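Local coordinates for protein uncharacterized metal-dependent hydrolase (Pyrococcus furiosus, PDB 3ICJ) that binds two zinc ions and probably hydrolyses carbon-nitrogen bonds other than peptide bonds, at residues A[206-209]-A[210-214]; A[220-223]-A[224-228]; A[402-405]-A[406-410]. All coordinates share one frame; numbering follows the deposited sequence.

Interaction 1 (A[206-209]-A[210-214]); sequences SRKI and INEKI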
# COMPACT_ATOMS: atom_id res chain seq x y z
N SER A 206 -7.40 19.53 8.50
CA SER A 206 -5.99 19.95 8.58
C SER A 206 -5.10 19.14 7.65
O SER A 206 -4.31 19.72 6.91
CB SER A 206 -5.42 19.83 10.01
OG SER A 206 -6.01 20.78 10.88
N ARG A 207 -5.25 17.82 7.69
CA ARG A 207 -4.53 16.90 6.83
C ARG A 207 -4.82 17.22 5.37
O ARG A 207 -3.92 17.28 4.56
CB ARG A 207 -4.98 15.47 7.10
CG ARG A 207 -4.30 14.75 8.23
CD ARG A 207 -4.56 13.26 8.07
NE ARG A 207 -4.44 12.47 9.29
CZ ARG A 207 -5.47 12.05 10.02
NH1 ARG A 207 -6.71 12.38 9.68
NH2 ARG A 207 -5.26 11.30 11.10
N LYS A 208 -6.09 17.39 5.04
CA LYS A 208 -6.53 17.66 3.67
C LYS A 208 -5.87 18.93 3.14
O LYS A 208 -5.34 18.94 2.02
CB LYS A 208 -8.05 17.74 3.60
CG LYS A 208 -8.63 18.06 2.21
CD LYS A 208 -10.11 18.46 2.30
CE LYS A 208 -11.02 17.34 1.85
NZ LYS A 208 -11.15 17.35 0.36
N ILE A 209 -5.88 20.00 3.96
CA ILE A 209 -5.28 21.28 3.58
C ILE A 209 -3.76 21.17 3.42
O ILE A 209 -3.18 21.69 2.46
CB ILE A 209 -5.68 22.44 4.56
CG1 ILE A 209 -7.19 22.74 4.45
CG2 ILE A 209 -4.90 23.70 4.23
CD1 ILE A 209 -7.76 23.54 5.64
N ILE A 210 -3.12 20.46 4.35
CA ILE A 210 -1.69 20.17 4.26
C ILE A 210 -1.33 19.46 2.94
O ILE A 210 -0.44 19.90 2.20
CB ILE A 210 -1.21 19.37 5.49
CG1 ILE A 210 -1.14 20.29 6.71
CG2 ILE A 210 0.16 18.70 5.21
CD1 ILE A 210 -1.13 19.58 8.06
N ASN A 211 -2.07 18.40 2.63
CA ASN A 211 -1.81 17.58 1.44
C ASN A 211 -2.11 18.26 0.11
O ASN A 211 -1.39 18.05 -0.87
CB ASN A 211 -2.59 16.26 1.50
CG ASN A 211 -2.11 15.35 2.62
OD1 ASN A 211 -0.99 15.46 3.11
ND2 ASN A 211 -2.97 14.42 3.02
N GLU A 212 -3.16 19.06 0.07
CA GLU A 212 -3.62 19.69 -1.16
C GLU A 212 -3.11 21.11 -1.40
O GLU A 212 -2.80 21.47 -2.54
CB GLU A 212 -5.15 19.66 -1.23
CG GLU A 212 -5.74 18.26 -1.21
CD GLU A 212 -7.26 18.25 -1.26
OE1 GLU A 212 -7.83 17.16 -1.48
OE2 GLU A 212 -7.89 19.31 -1.07
N LYS A 213 -3.02 21.91 -0.34
CA LYS A 213 -2.61 23.32 -0.46
C LYS A 213 -1.15 23.61 -0.10
O LYS A 213 -0.47 24.30 -0.85
CB LYS A 213 -3.54 24.24 0.35
CG LYS A 213 -3.27 25.73 0.10
CD LYS A 213 -4.02 26.66 1.03
CE LYS A 213 -3.65 28.11 0.72
NZ LYS A 213 -4.29 29.08 1.65
N ILE A 214 -0.67 23.09 1.03
CA ILE A 214 0.63 23.52 1.60
C ILE A 214 1.86 22.79 1.03
O ILE A 214 2.83 23.43 0.62
CB ILE A 214 0.61 23.43 3.14
CG1 ILE A 214 -0.51 24.32 3.69
CG2 ILE A 214 1.95 23.81 3.74
CD1 ILE A 214 -1.04 23.87 5.01
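Regular i to i+4 bonds run from Ile210 N to Ser206 O, Asn211 N to Arg207 O and Glu212 N to Lys208 O, and the turn then widens to pi type at the C-terminal end of helix 200-214. There Ile209 O takes two donors, Lys213 N at 2.8 Å and Ile214 N at 3.2 Å, the latter in the carbonyl plane. With the wider turn, Ile209 also reaches Ile214, five positions on, its CG2 standing 3.9 Å from Ile214 CD1. Both chains also rest on Leu183 of helix 177-183, so the last turn carries an apolar patch against that neighbour. On another side, CG of Lys208 is anti to the backbone N (chi1 178°), and the chain bends further out to bring NZ 3.8 Å from Glu212 OE1, a long salt bridge. Nearer the backbone, CG of Lys208 comes within 3.6 Å of Glu212 OE2, so methylene contact accompanies the charge pairing. Ser206 OG bonds back to Ala202 O, one turn earlier. With both charged chains exposed and their bridge long, the ion pair is likely to add little to a turn held mainly by its main-chain bonds and isoleucines.

Interaction 2 (A[220-223]-A[224-228]); sequences YKHY and IESAQ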
# COMPACT_ATOMS: atom_id res chain seq x y z
N TYR A 220 6.47 16.35 -2.70
CA TYR A 220 5.98 15.01 -3.08
C TYR A 220 7.01 14.15 -3.79
O TYR A 220 7.07 12.95 -3.53
CB TYR A 220 4.71 15.07 -3.94
CG TYR A 220 3.45 15.17 -3.13
CD1 TYR A 220 3.00 16.41 -2.68
CD2 TYR A 220 2.72 14.04 -2.79
CE1 TYR A 220 1.84 16.52 -1.92
CE2 TYR A 220 1.54 14.14 -2.03
CZ TYR A 220 1.11 15.39 -1.60
OH TYR A 220 -0.04 15.52 -0.85
N LYS A 221 7.86 14.77 -4.61
CA LYS A 221 8.96 14.06 -5.29
C LYS A 221 9.90 13.46 -4.25
O LYS A 221 10.33 12.32 -4.38
CB LYS A 221 9.75 15.00 -6.20
CG LYS A 221 9.03 15.40 -7.49
CD LYS A 221 9.86 16.40 -8.27
CE LYS A 221 11.03 15.71 -8.97
NZ LYS A 221 12.01 16.69 -9.52
N HIS A 222 10.22 14.26 -3.25
CA HIS A 222 11.08 13.86 -2.15
C HIS A 222 10.49 12.69 -1.34
O HIS A 222 11.18 11.71 -1.07
CB HIS A 222 11.39 15.06 -1.26
CG HIS A 222 12.54 14.82 -0.34
ND1 HIS A 222 12.40 14.16 0.86
CD2 HIS A 222 13.85 15.13 -0.44
CE1 HIS A 222 13.58 14.09 1.46
NE2 HIS A 222 14.47 14.67 0.69
N TYR A 223 9.22 12.81 -0.97
CA TYR A 223 8.50 11.72 -0.27
C TYR A 223 8.52 10.42 -1.06
O TYR A 223 8.83 9.35 -0.53
CB TYR A 223 7.04 12.12 0.04
CG TYR A 223 6.94 13.26 1.05
CD1 TYR A 223 7.88 13.38 2.07
CD2 TYR A 223 5.92 14.21 0.97
CE1 TYR A 223 7.81 14.41 3.00
CE2 TYR A 223 5.85 15.26 1.91
CZ TYR A 223 6.80 15.34 2.91
OH TYR A 223 6.75 16.35 3.85
N ILE A 224 8.21 10.52 -2.35
CA ILE A 224 8.16 9.37 -3.20
C ILE A 224 9.55 8.74 -3.33
O ILE A 224 9.67 7.52 -3.25
CB ILE A 224 7.54 9.70 -4.60
CG1 ILE A 224 6.05 10.02 -4.42
CG2 ILE A 224 7.75 8.55 -5.57
CD1 ILE A 224 5.42 10.79 -5.59
N GLU A 225 10.58 9.57 -3.51
CA GLU A 225 11.96 9.04 -3.54
C GLU A 225 12.43 8.38 -2.24
O GLU A 225 13.14 7.36 -2.29
CB GLU A 225 12.96 10.09 -3.99
CG GLU A 225 12.89 10.40 -5.49
CD GLU A 225 13.95 11.40 -5.95
OE1 GLU A 225 14.80 11.04 -6.80
OE2 GLU A 225 13.92 12.55 -5.47
N SER A 226 12.05 8.93 -1.09
CA SER A 226 12.34 8.29 0.22
C SER A 226 11.65 6.92 0.37
O SER A 226 12.30 5.97 0.84
CB SER A 226 11.95 9.17 1.41
OG SER A 226 12.56 10.44 1.33
N ALA A 227 10.36 6.84 0.02
CA ALA A 227 9.61 5.56 -0.00
C ALA A 227 10.24 4.53 -0.93
O ALA A 227 10.36 3.36 -0.57
CB ALA A 227 8.15 5.79 -0.42
N GLN A 228 10.63 4.98 -2.13
CA GLN A 228 11.21 4.11 -3.14
C GLN A 228 12.55 3.51 -2.66
O GLN A 228 12.76 2.30 -2.80
CB GLN A 228 11.37 4.87 -4.45
CG GLN A 228 12.36 4.29 -5.42
CD GLN A 228 12.36 5.07 -6.72
OE1 GLN A 228 11.56 4.80 -7.60
NE2 GLN A 228 13.26 6.06 -6.83
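The imidazole of His222 meets the hydroxyl of Ser226 obliquely, OG lying 3.8 Å from ND1 and equally far from CE1. This is an i to i+4 pairing on helix 217-233, which leads into strand 236-244, consistent with an outer helix of the (beta/alpha)8 barrel known from amidohydrolases. Glu112 of helix 104-112 joins the two groups, its carboxylate bonding both His222 ND1 and Ser226 OG. That hydroxyl also stands 3.0 Å from His222 O, so its single proton has two acceptors within reach. With CG anti to the backbone N (chi1 -165°), and hence beside the carbonyl carbon, the His222 ring is brought alongside Ser226, one turn on. On another side, Ile224 holds CG1 beside its backbone N, 3.2 Å from Tyr220 O, and meets Leu255 of helix 246-257. With an alanine here, Leu255 would probably lose an apolar neighbour and a gap would open between the two helices. Lys221 and Glu225 do not pair with each other: the lysine bridges to Glu254 and Glu258, the glutamate to Arg260, all of them beyond this helix. Tyr223 O receives Ala227 N at 3.0 Å in a nearly straight bond of 174°.

Interaction 3 (A[402-405]-A[406-410]); sequences DWWI and VNRVG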
# COMPACT_ATOMS: atom_id res chain seq x y z
N ASP A 402 -4.64 -6.25 14.13
CA ASP A 402 -6.04 -6.06 14.50
C ASP A 402 -6.51 -7.12 15.49
O ASP A 402 -7.40 -7.91 15.17
CB ASP A 402 -6.92 -6.08 13.24
CG ASP A 402 -6.53 -5.01 12.22
OD1 ASP A 402 -5.65 -4.16 12.49
OD2 ASP A 402 -7.15 -5.00 11.14
N TRP A 403 -5.92 -7.11 16.69
CA TRP A 403 -6.24 -8.07 17.74
C TRP A 403 -7.69 -7.92 18.23
O TRP A 403 -8.25 -8.83 18.83
CB TRP A 403 -5.25 -7.91 18.93
CG TRP A 403 -5.28 -6.51 19.53
CD1 TRP A 403 -4.44 -5.47 19.22
CD2 TRP A 403 -6.20 -5.99 20.52
NE1 TRP A 403 -4.78 -4.35 19.94
CE2 TRP A 403 -5.86 -4.64 20.75
CE3 TRP A 403 -7.28 -6.54 21.23
CZ2 TRP A 403 -6.55 -3.82 21.66
CZ3 TRP A 403 -7.98 -5.73 22.13
CH2 TRP A 403 -7.60 -4.39 22.34
N TRP A 404 -8.28 -6.75 17.97
CA TRP A 404 -9.61 -6.40 18.44
C TRP A 404 -10.76 -6.83 17.52
O TRP A 404 -11.91 -6.41 17.72
CB TRP A 404 -9.66 -4.88 18.70
CG TRP A 404 -8.90 -4.09 17.68
CD1 TRP A 404 -7.75 -3.38 17.87
CD2 TRP A 404 -9.23 -3.95 16.28
NE1 TRP A 404 -7.34 -2.81 16.69
CE2 TRP A 404 -8.23 -3.14 15.70
CE3 TRP A 404 -10.28 -4.42 15.48
CZ2 TRP A 404 -8.25 -2.80 14.34
CZ3 TRP A 404 -10.29 -4.09 14.14
CH2 TRP A 404 -9.28 -3.29 13.58
N ILE A 405 -10.47 -7.65 16.51
CA ILE A 405 -11.49 -8.12 15.53
C ILE A 405 -12.70 -8.78 16.19
O ILE A 405 -13.84 -8.40 15.90
CB ILE A 405 -10.89 -9.06 14.45
CG1 ILE A 405 -10.07 -8.26 13.43
CG2 ILE A 405 -12.02 -9.86 13.70
CD1 ILE A 405 -10.83 -7.85 12.18
N VAL A 406 -12.44 -9.75 17.08
CA VAL A 406 -13.53 -10.41 17.82
C VAL A 406 -14.35 -9.41 18.66
O VAL A 406 -15.57 -9.51 18.69
CB VAL A 406 -13.05 -11.63 18.65
CG1 VAL A 406 -14.16 -12.16 19.57
CG2 VAL A 406 -12.57 -12.74 17.73
N ASN A 407 -13.70 -8.44 19.28
CA ASN A 407 -14.41 -7.38 20.00
C ASN A 407 -15.37 -6.59 19.10
O ASN A 407 -16.48 -6.29 19.53
CB ASN A 407 -13.45 -6.41 20.71
CG ASN A 407 -12.70 -7.06 21.85
OD1 ASN A 407 -13.06 -8.14 22.33
ND2 ASN A 407 -11.63 -6.40 22.30
N ARG A 408 -14.96 -6.29 17.87
CA ARG A 408 -15.79 -5.50 16.93
C ARG A 408 -16.98 -6.26 16.37
O ARG A 408 -18.07 -5.69 16.23
CB ARG A 408 -14.96 -4.97 15.75
CG ARG A 408 -13.87 -3.99 16.12
CD ARG A 408 -14.45 -2.63 16.55
NE ARG A 408 -13.38 -1.66 16.74
CZ ARG A 408 -12.65 -1.55 17.86
NH1 ARG A 408 -11.69 -0.64 17.93
NH2 ARG A 408 -12.89 -2.35 18.89
N VAL A 409 -16.77 -7.52 16.01
CA VAL A 409 -17.74 -8.25 15.22
C VAL A 409 -18.23 -9.57 15.85
O VAL A 409 -19.16 -10.18 15.35
CB VAL A 409 -17.25 -8.49 13.75
CG1 VAL A 409 -16.91 -7.17 13.07
CG2 VAL A 409 -16.08 -9.50 13.69
N GLY A 410 -17.61 -9.98 16.95
CA GLY A 410 -18.07 -11.18 17.66
C GLY A 410 -17.43 -12.43 17.07
O GLY A 410 -16.87 -12.39 15.98
O HOH W 1 -10.73 -9.15 19.94
O HOH W 2 -9.65 -11.20 17.40
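Arg408 lays its guanidinium over one face of the Trp404 indole, CZ 4.1 Å above the ring plane and displaced toward its rim, the two planes only 14° apart. Two torsions put the groups there. Trp404 holds CG between its backbone N and carbonyl carbon (chi1 39°), which turns the indole beside the start of helix 405-413; Arg408 CG, set beside the backbone N by chi1 (-64°), rests 3.7 Å from Trp404 CE3, and the bend at chi2 then turns the chain back so that the guanidinium comes over the ring. Asp402 CA lies over the rim of the opposite face, and Trp403 CZ2 comes in plane at an edge. Trp403, also with CG in the crowded position, reaches forward to the first turn of the helix, where its CZ3 lies 3.7 Å from Asn407 ND2, ring and amide planes nearly perpendicular. Ile405 and Val409, an i to i+4 pair, run side by side, their CG2 methyls 4.1 Å apart. The motif is a type I beta turn, Asp402 to Ile405, joining helix 398-401 to helix 405-413, with Trp404 at the N-cap position and its O accepting Arg408 N at 3.1 Å. Two waters also serve the first turn: each donates to Trp403 O, one accepting from Asn407 N and the other from Val406 N. The guanidinium is gripped elsewhere by Leu303 O, Gly304 O and a salt bridge to Asp316. These bonds hold it flat against the indole and tie the helix start to Leu303, Gly304 and Asp316, which probably balances the charge.

How the interactions relate
Interactions 1 and 2 lie on consecutive helices, 200-214 and 217-233, and touch where Tyr220 OH makes a probable hydrogen bond to Asn211 O. Interaction 3 belongs to a separate helix start: its centre is about 33 Å from that of interaction 1, and it lies across the chain's centre from interaction 2. The chemistry differs with the local setting. Interaction 2, largely buried, sends its charged ends to neighbouring helices and loops, whereas partly buried interaction 1 pairs an exposed lysine and glutamate within one helix. Interaction 3, also partly buried, sets an arginine flat on an indole and uses water at its first turn.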